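Local coordinates for protein pyridine synthase TbtD (Thermobispora bispora, PDB 5WA4) that probably catalyses the formal [4+2] aza-cycloaddition that builds the pyridine core of the thiopeptide antibiotic thiomuracin, recognising the leader peptide of its substrate, at residues 15-18 with 24-27; 29-34 with 154-159. One frame throughout, in Å; residues are numbered along the deposited sequence.

Contact 1: residues 15-18 with 24-27; sequences VDYH and DLIL
The Tyr17 ring meets Leu25 obliquely: CD2 of Leu25 lies 3.8 Å from CD2 of Tyr17, and CB of Leu25 lies 3.8 Å from CE2 of Tyr17. The two side chains run past each other in opposite directions; the CD2-CE2 side of the ring lies beside CB of Leu25, while the CD2 methyl of Leu25 also rests on CB and CG of Tyr17. The Tyr17 and Tyr82 rings meet with their planes at about 65°. OH of Tyr17 is hydrogen-bonded to OH of Tyr82 and to the carbonyl of Arg86, which ties down the far end of the ring. Val15 approaches the same leucine methyl head-on, tip to tip, its CG1 3.9 Å from CD2 of Leu25. CG1 stands anti to the backbone N (chi1 -173°), which directs this branch at the helix. One leucine methyl is thus shared by a strand valine and a tyrosine just past the strand end. All three side chains are buried, and Leu56, Leu83 and Tyr82 also touch Leu25. Helix 22-35 doubles back after strand 9-16, which places Leu25 against Val15 and Tyr17, and packs on the antiparallel sheet as in a two-layer alpha+beta sandwich.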
ATOM      1  N   VAL E  15      42.989   0.747 -11.343  1.00 59.04           N
ATOM      2  CA  VAL E  15      43.641  -0.221 -12.231  1.00 63.01           C
ATOM      3  C   VAL E  15      42.659  -0.961 -13.152  1.00 60.25           C
ATOM      4  O   VAL E  15      42.016  -1.915 -12.714  1.00 60.52           O
ATOM      5  CB  VAL E  15      44.389  -1.296 -11.419  1.00 64.94           C
ATOM      6  CG1 VAL E  15      45.212  -2.188 -12.340  1.00 56.81           C
ATOM      7  CG2 VAL E  15      45.237  -0.651 -10.342  1.00 66.65           C
ATOM      8  N   ASP E  16      42.559  -0.556 -14.418  1.00 60.06           N
ATOM      9  CA  ASP E  16      41.670  -1.231 -15.378  1.00 57.90           C
ATOM     10  C   ASP E  16      42.206  -2.588 -15.859  1.00 60.32           C
ATOM     11  O   ASP E  16      43.367  -2.713 -16.249  1.00 62.46           O
ATOM     12  CB  ASP E  16      41.414  -0.335 -16.594  1.00 62.37           C
ATOM     13  CG  ASP E  16      40.630   0.920 -16.245  1.00 59.52           C
ATOM     14  OD1 ASP E  16      41.251   1.929 -15.837  1.00 61.80           O
ATOM     15  OD2 ASP E  16      39.395   0.903 -16.396  1.00 53.93           O
ATOM     16  N   TYR E  17      41.350  -3.601 -15.847  1.00 53.86           N
ATOM     17  CA  TYR E  17      41.767  -4.938 -16.236  1.00 53.54           C
ATOM     18  C   TYR E  17      40.536  -5.740 -16.648  1.00 49.30           C
ATOM     19  O   TYR E  17      40.128  -6.677 -15.971  1.00 44.67           O
ATOM     20  CB  TYR E  17      42.502  -5.583 -15.077  1.00 54.76           C
ATOM     21  CG  TYR E  17      43.396  -6.752 -15.397  1.00 57.13           C
ATOM     22  CD1 TYR E  17      44.475  -6.631 -16.267  1.00 53.82           C
ATOM     23  CD2 TYR E  17      43.186  -7.975 -14.776  1.00 60.44           C
ATOM     24  CE1 TYR E  17      45.298  -7.710 -16.524  1.00 62.21           C
ATOM     25  CE2 TYR E  17      43.998  -9.066 -15.021  1.00 63.59           C
ATOM     26  CZ  TYR E  17      45.056  -8.936 -15.887  1.00 68.22           C
ATOM     27  OH  TYR E  17      45.849 -10.050 -16.100  1.00 58.22           O
ATOM     28  N   HIS E  18      39.955  -5.345 -17.775  1.00 48.04           N
ATOM     29  CA  HIS E  18      38.622  -5.784 -18.182  1.00 54.91           C
ATOM     30  C   HIS E  18      38.382  -7.296 -18.276  1.00 57.46           C
ATOM     31  O   HIS E  18      37.509  -7.834 -17.590  1.00 63.55           O
ATOM     32  CB  HIS E  18      38.286  -5.141 -19.527  1.00 53.32           C
ATOM     33  CG  HIS E  18      38.337  -3.645 -19.493  1.00 50.75           C
ATOM     34  ND1 HIS E  18      38.432  -2.877 -20.632  1.00 56.49           N
ATOM     35  CD2 HIS E  18      38.299  -2.783 -18.454  1.00 51.99           C
ATOM     36  CE1 HIS E  18      38.453  -1.598 -20.295  1.00 54.20           C
ATOM     37  NE2 HIS E  18      38.372  -1.511 -18.983  1.00 56.28           N
ATOM     38  N   ASP E  24      44.506 -12.927 -10.483  1.00 68.11           N
ATOM     39  CA  ASP E  24      45.942 -12.973 -10.764  1.00 68.77           C
ATOM     40  C   ASP E  24      46.569 -11.609 -10.598  1.00 66.35           C
ATOM     41  O   ASP E  24      47.679 -11.493 -10.077  1.00 68.98           O
ATOM     42  CB  ASP E  24      46.227 -13.502 -12.181  1.00 73.29           C
ATOM     43  CG  ASP E  24      46.303 -15.031 -12.249  1.00 71.03           C
ATOM     44  OD1 ASP E  24      46.806 -15.676 -11.289  1.00 64.28           O
ATOM     45  OD2 ASP E  24      45.843 -15.574 -13.280  1.00 73.59           O
ATOM     46  N   LEU E  25      45.866 -10.581 -11.061  1.00 63.06           N
ATOM     47  CA  LEU E  25      46.318  -9.207 -10.873  1.00 63.97           C
ATOM     48  C   LEU E  25      46.465  -8.906  -9.391  1.00 64.69           C
ATOM     49  O   LEU E  25      47.369  -8.178  -8.979  1.00 66.72           O
ATOM     50  CB  LEU E  25      45.346  -8.219 -11.520  1.00 60.73           C
ATOM     51  CG  LEU E  25      45.418  -6.745 -11.096  1.00 52.64           C
ATOM     52  CD1 LEU E  25      46.747  -6.099 -11.432  1.00 53.64           C
ATOM     53  CD2 LEU E  25      44.303  -5.983 -11.757  1.00 50.23           C
ATOM     54  N   ILE E  26      45.561  -9.474  -8.598  1.00 65.72           N
ATOM     55  CA  ILE E  26      45.597  -9.306  -7.154  1.00 66.52           C
ATOM     56  C   ILE E  26      46.915  -9.857  -6.628  1.00 67.19           C
ATOM     57  O   ILE E  26      47.717  -9.110  -6.059  1.00 70.63           O
ATOM     58  CB  ILE E  26      44.371 -10.000  -6.465  1.00 64.79           C
ATOM     59  CG1 ILE E  26      43.123  -9.119  -6.582  1.00 59.28           C
ATOM     60  CG2 ILE E  26      44.639 -10.309  -4.995  1.00 52.77           C
ATOM     61  CD1 ILE E  26      41.857  -9.817  -6.165  1.00 53.53           C
ATOM     62  N   LEU E  27      47.160 -11.142  -6.875  1.00 64.19           N
ATOM     63  CA  LEU E  27      48.283 -11.851  -6.274  1.00 62.65           C
ATOM     64  C   LEU E  27      49.658 -11.516  -6.860  1.00 65.47           C
ATOM     65  O   LEU E  27      50.652 -11.566  -6.143  1.00 72.92           O
ATOM     66  CB  LEU E  27      48.049 -13.354  -6.390  1.00 63.62           C
ATOM     67  CG  LEU E  27      46.771 -13.858  -5.734  1.00 60.28           C
ATOM     68  CD1 LEU E  27      46.612 -15.365  -5.911  1.00 57.94           C
ATOM     69  CD2 LEU E  27      46.797 -13.482  -4.276  1.00 60.12           C
TER

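Contact 2: residues 29-34 with 154-159; sequences GVRPAF and ALERVR
Arg31 and Glu156 join two helices through an interhelical salt bridge that Arg159 extends into a three-residue salt-bridge network at the surface between helix 22-35 and helix 135-159. The close part is confined to the charged ends: the Arg31 and Leu155 CA atoms, the nearest pair between the segments, are still 11.5 Å apart. Arg31 gets across with CG anti to its own N (chi1 161°) and a bend at chi3. OE1 of Glu156 lies at the edge of the Arg31 guanidinium, in its plane, 3.3 Å from NH2 of Arg31. The bond from NH1 of Arg31 to the same oxygen is weak. Carboxylate and guanidinium planes stand 85° apart, so the two groups do not form a flat, two-pronged pair. Tyr152 adds a cation-pi contact to Arg31.

Tighter packing flanks the network: Leu27 touches Tyr152, Glu156 and Arg159, and Leu155 packs on Ile26. Glu156, by contrast, is on the exposed side, and its charge is divided between two arginines. Both Asp24 and Asp28 also engage NH1 of Arg159, which probably offsets the like charge of Arg31 nearby. The last link is weak and lies within helix 135-159: NH2 of Arg159 reaches OE2 of Glu156 at 3.4 Å, in the plane of the Arg159 guanidinium and at its edge.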
ATOM      1  N   GLY E  29      50.448  -8.755  -9.076  1.00 74.35           N
ATOM      2  CA  GLY E  29      50.722  -7.350  -9.296  1.00 69.78           C
ATOM      3  C   GLY E  29      50.462  -6.510  -8.060  1.00 77.72           C
ATOM      4  O   GLY E  29      51.314  -5.722  -7.655  1.00 88.97           O
ATOM      5  N   VAL E  30      49.300  -6.677  -7.439  1.00 69.41           N
ATOM      6  CA  VAL E  30      48.915  -5.745  -6.392  1.00 72.93           C
ATOM      7  C   VAL E  30      49.561  -6.096  -5.050  1.00 72.84           C
ATOM      8  O   VAL E  30      50.149  -5.226  -4.411  1.00 72.22           O
ATOM      9  CB  VAL E  30      47.382  -5.665  -6.243  1.00 64.08           C
ATOM     10  CG1 VAL E  30      47.019  -4.875  -4.992  1.00 61.34           C
ATOM     11  CG2 VAL E  30      46.769  -5.008  -7.476  1.00 55.77           C
ATOM     12  N   ARG E  31      49.470  -7.355  -4.630  1.00 70.41           N
ATOM     13  CA  ARG E  31      50.050  -7.758  -3.344  1.00 76.27           C
ATOM     14  C   ARG E  31      51.554  -7.425  -3.220  1.00 79.12           C
ATOM     15  O   ARG E  31      51.957  -6.810  -2.229  1.00 78.13           O
ATOM     16  CB  ARG E  31      49.818  -9.255  -3.072  1.00 70.78           C
ATOM     17  CG  ARG E  31      50.750  -9.831  -2.012  1.00 72.51           C
ATOM     18  CD  ARG E  31      50.355 -11.232  -1.543  1.00 66.26           C
ATOM     19  NE  ARG E  31      50.547 -12.242  -2.575  1.00 67.89           N
ATOM     20  CZ  ARG E  31      50.525 -13.551  -2.333  1.00 81.02           C
ATOM     21  NH1 ARG E  31      50.340 -13.978  -1.080  1.00 70.73           N
ATOM     22  NH2 ARG E  31      50.697 -14.427  -3.333  1.00 67.39           N
ATOM     23  N   PRO E  32      52.383  -7.815  -4.212  1.00 82.63           N
ATOM     24  CA  PRO E  32      53.787  -7.377  -4.150  1.00 82.77           C
ATOM     25  C   PRO E  32      53.986  -5.862  -3.966  1.00 79.15           C
ATOM     26  O   PRO E  32      54.824  -5.469  -3.159  1.00 82.39           O
ATOM     27  CB  PRO E  32      54.341  -7.822  -5.505  1.00 79.75           C
ATOM     28  CG  PRO E  32      53.547  -9.024  -5.842  1.00 75.60           C
ATOM     29  CD  PRO E  32      52.161  -8.742  -5.343  1.00 76.68           C
ATOM     30  N   ALA E  33      53.244  -5.037  -4.698  1.00 78.76           N
ATOM     31  CA  ALA E  33      53.363  -3.589  -4.561  1.00 79.80           C
ATOM     32  C   ALA E  33      53.093  -3.172  -3.114  1.00 81.84           C
ATOM     33  O   ALA E  33      53.740  -2.266  -2.587  1.00 78.19           O
ATOM     34  CB  ALA E  33      52.412  -2.879  -5.510  1.00 76.51           C
ATOM     35  N   PHE E  34      52.149  -3.867  -2.478  1.00 79.17           N
ATOM     36  CA  PHE E  34      51.745  -3.579  -1.106  1.00 76.45           C
ATOM     37  C   PHE E  34      52.842  -3.932  -0.117  1.00 76.19           C
ATOM     38  O   PHE E  34      53.061  -3.204   0.854  1.00 76.99           O
ATOM     39  CB  PHE E  34      50.464  -4.340  -0.731  1.00 73.60           C
ATOM     40  CG  PHE E  34      49.185  -3.633  -1.109  1.00 67.85           C
ATOM     41  CD1 PHE E  34      49.163  -2.679  -2.122  1.00 71.59           C
ATOM     42  CD2 PHE E  34      48.000  -3.935  -0.451  1.00 62.06           C
ATOM     43  CE1 PHE E  34      47.978  -2.033  -2.470  1.00 69.72           C
ATOM     44  CE2 PHE E  34      46.816  -3.300  -0.790  1.00 70.79           C
ATOM     45  CZ  PHE E  34      46.800  -2.343  -1.801  1.00 66.88           C
ATOM     46  N   ALA E 154      42.758 -16.996   0.616  1.00 62.43           N
ATOM     47  CA  ALA E 154      41.608 -17.537  -0.097  1.00 62.50           C
ATOM     48  C   ALA E 154      41.864 -17.637  -1.608  1.00 62.63           C
ATOM     49  O   ALA E 154      41.484 -18.626  -2.245  1.00 60.41           O
ATOM     50  CB  ALA E 154      40.386 -16.695   0.173  1.00 61.17           C
ATOM     51  N   LEU E 155      42.503 -16.623  -2.180  1.00 57.11           N
ATOM     52  CA  LEU E 155      42.726 -16.619  -3.616  1.00 57.58           C
ATOM     53  C   LEU E 155      43.783 -17.652  -3.966  1.00 65.17           C
ATOM     54  O   LEU E 155      43.653 -18.337  -4.970  1.00 61.89           O
ATOM     55  CB  LEU E 155      43.139 -15.231  -4.127  1.00 49.55           C
ATOM     56  CG  LEU E 155      42.010 -14.191  -3.999  1.00 57.62           C
ATOM     57  CD1 LEU E 155      42.155 -13.025  -4.968  1.00 53.52           C
ATOM     58  CD2 LEU E 155      40.635 -14.832  -4.152  1.00 52.22           C
ATOM     59  N   GLU E 156      44.825 -17.776  -3.145  1.00 66.73           N
ATOM     60  CA  GLU E 156      45.902 -18.707  -3.480  1.00 63.15           C
ATOM     61  C   GLU E 156      45.364 -20.131  -3.396  1.00 61.85           C
ATOM     62  O   GLU E 156      45.762 -21.008  -4.167  1.00 69.28           O
ATOM     63  CB  GLU E 156      47.134 -18.506  -2.583  1.00 60.06           C
ATOM     64  CG  GLU E 156      47.914 -17.210  -2.895  1.00 73.81           C
ATOM     65  CD  GLU E 156      49.440 -17.363  -2.836  1.00 87.21           C
ATOM     66  OE1 GLU E 156      50.013 -17.206  -1.728  1.00 94.00           O
ATOM     67  OE2 GLU E 156      50.065 -17.615  -3.898  1.00 73.64           O
ATOM     68  N   ARG E 157      44.422 -20.355  -2.497  1.00 58.43           N
ATOM     69  CA  ARG E 157      43.724 -21.628  -2.481  1.00 59.62           C
ATOM     70  C   ARG E 157      42.818 -21.782  -3.710  1.00 65.23           C
ATOM     71  O   ARG E 157      42.505 -22.886  -4.137  1.00 68.23           O
ATOM     72  CB  ARG E 157      42.914 -21.765  -1.197  1.00 60.86           C
ATOM     73  CG  ARG E 157      43.715 -22.319  -0.050  1.00 62.66           C
ATOM     74  CD  ARG E 157      42.852 -22.499   1.151  1.00 60.22           C
ATOM     75  NE  ARG E 157      41.667 -23.294   0.847  1.00 63.49           N
ATOM     76  CZ  ARG E 157      41.648 -24.619   0.808  1.00 62.10           C
ATOM     77  NH1 ARG E 157      42.760 -25.296   1.044  1.00 66.95           N
ATOM     78  NH2 ARG E 157      40.520 -25.261   0.543  1.00 65.37           N
ATOM     79  N   VAL E 158      42.403 -20.667  -4.291  1.00 66.01           N
ATOM     80  CA  VAL E 158      41.533 -20.722  -5.455  1.00 61.01           C
ATOM     81  C   VAL E 158      42.356 -21.055  -6.707  1.00 63.21           C
ATOM     82  O   VAL E 158      41.939 -21.863  -7.550  1.00 67.31           O
ATOM     83  CB  VAL E 158      40.754 -19.391  -5.602  1.00 60.16           C
ATOM     84  CG1 VAL E 158      40.593 -18.962  -7.075  1.00 52.27           C
ATOM     85  CG2 VAL E 158      39.406 -19.480  -4.840  1.00 54.28           C
ATOM     86  N   ARG E 159      43.542 -20.466  -6.790  1.00 58.76           N
ATOM     87  CA  ARG E 159      44.440 -20.622  -7.924  1.00 58.38           C
ATOM     88  C   ARG E 159      44.873 -22.098  -8.116  1.00 72.31           C
ATOM     89  O   ARG E 159      45.324 -22.506  -9.194  1.00 70.99           O
ATOM     90  CB  ARG E 159      45.653 -19.716  -7.722  1.00 51.32           C
ATOM     91  CG  ARG E 159      46.594 -19.712  -8.864  1.00 60.74           C
ATOM     92  CD  ARG E 159      47.183 -18.342  -9.066  1.00 61.56           C
ATOM     93  NE  ARG E 159      48.139 -17.994  -8.026  1.00 53.71           N
ATOM     94  CZ  ARG E 159      48.964 -16.953  -8.117  1.00 64.68           C
ATOM     95  NH1 ARG E 159      48.938 -16.180  -9.209  1.00 53.49           N
ATOM     96  NH2 ARG E 159      49.816 -16.687  -7.125  1.00 60.07           N
TER

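Overall arrangement
Helix 22-35 carries one side of both contacts, whose centres lie about 10 Å apart. Contact 1 comes first along the chain, linking the helix to strand 9-16 of the antiparallel sheet; contact 2 follows, reaching over 119 residues to helix 135-159. The two meet directly: backbone bonds probably run from Arg31 N to Ile26 O and from Val30 N to Leu25 O. A buried apolar attachment and a polar, surface one therefore meet on one helix. Contact 1 holds helix 22-35 to the sheet, and contact 2 joins that helix to the end of helix 135-159. All four segments belong to the region related to the C-terminal part of lantibiotic dehydratases.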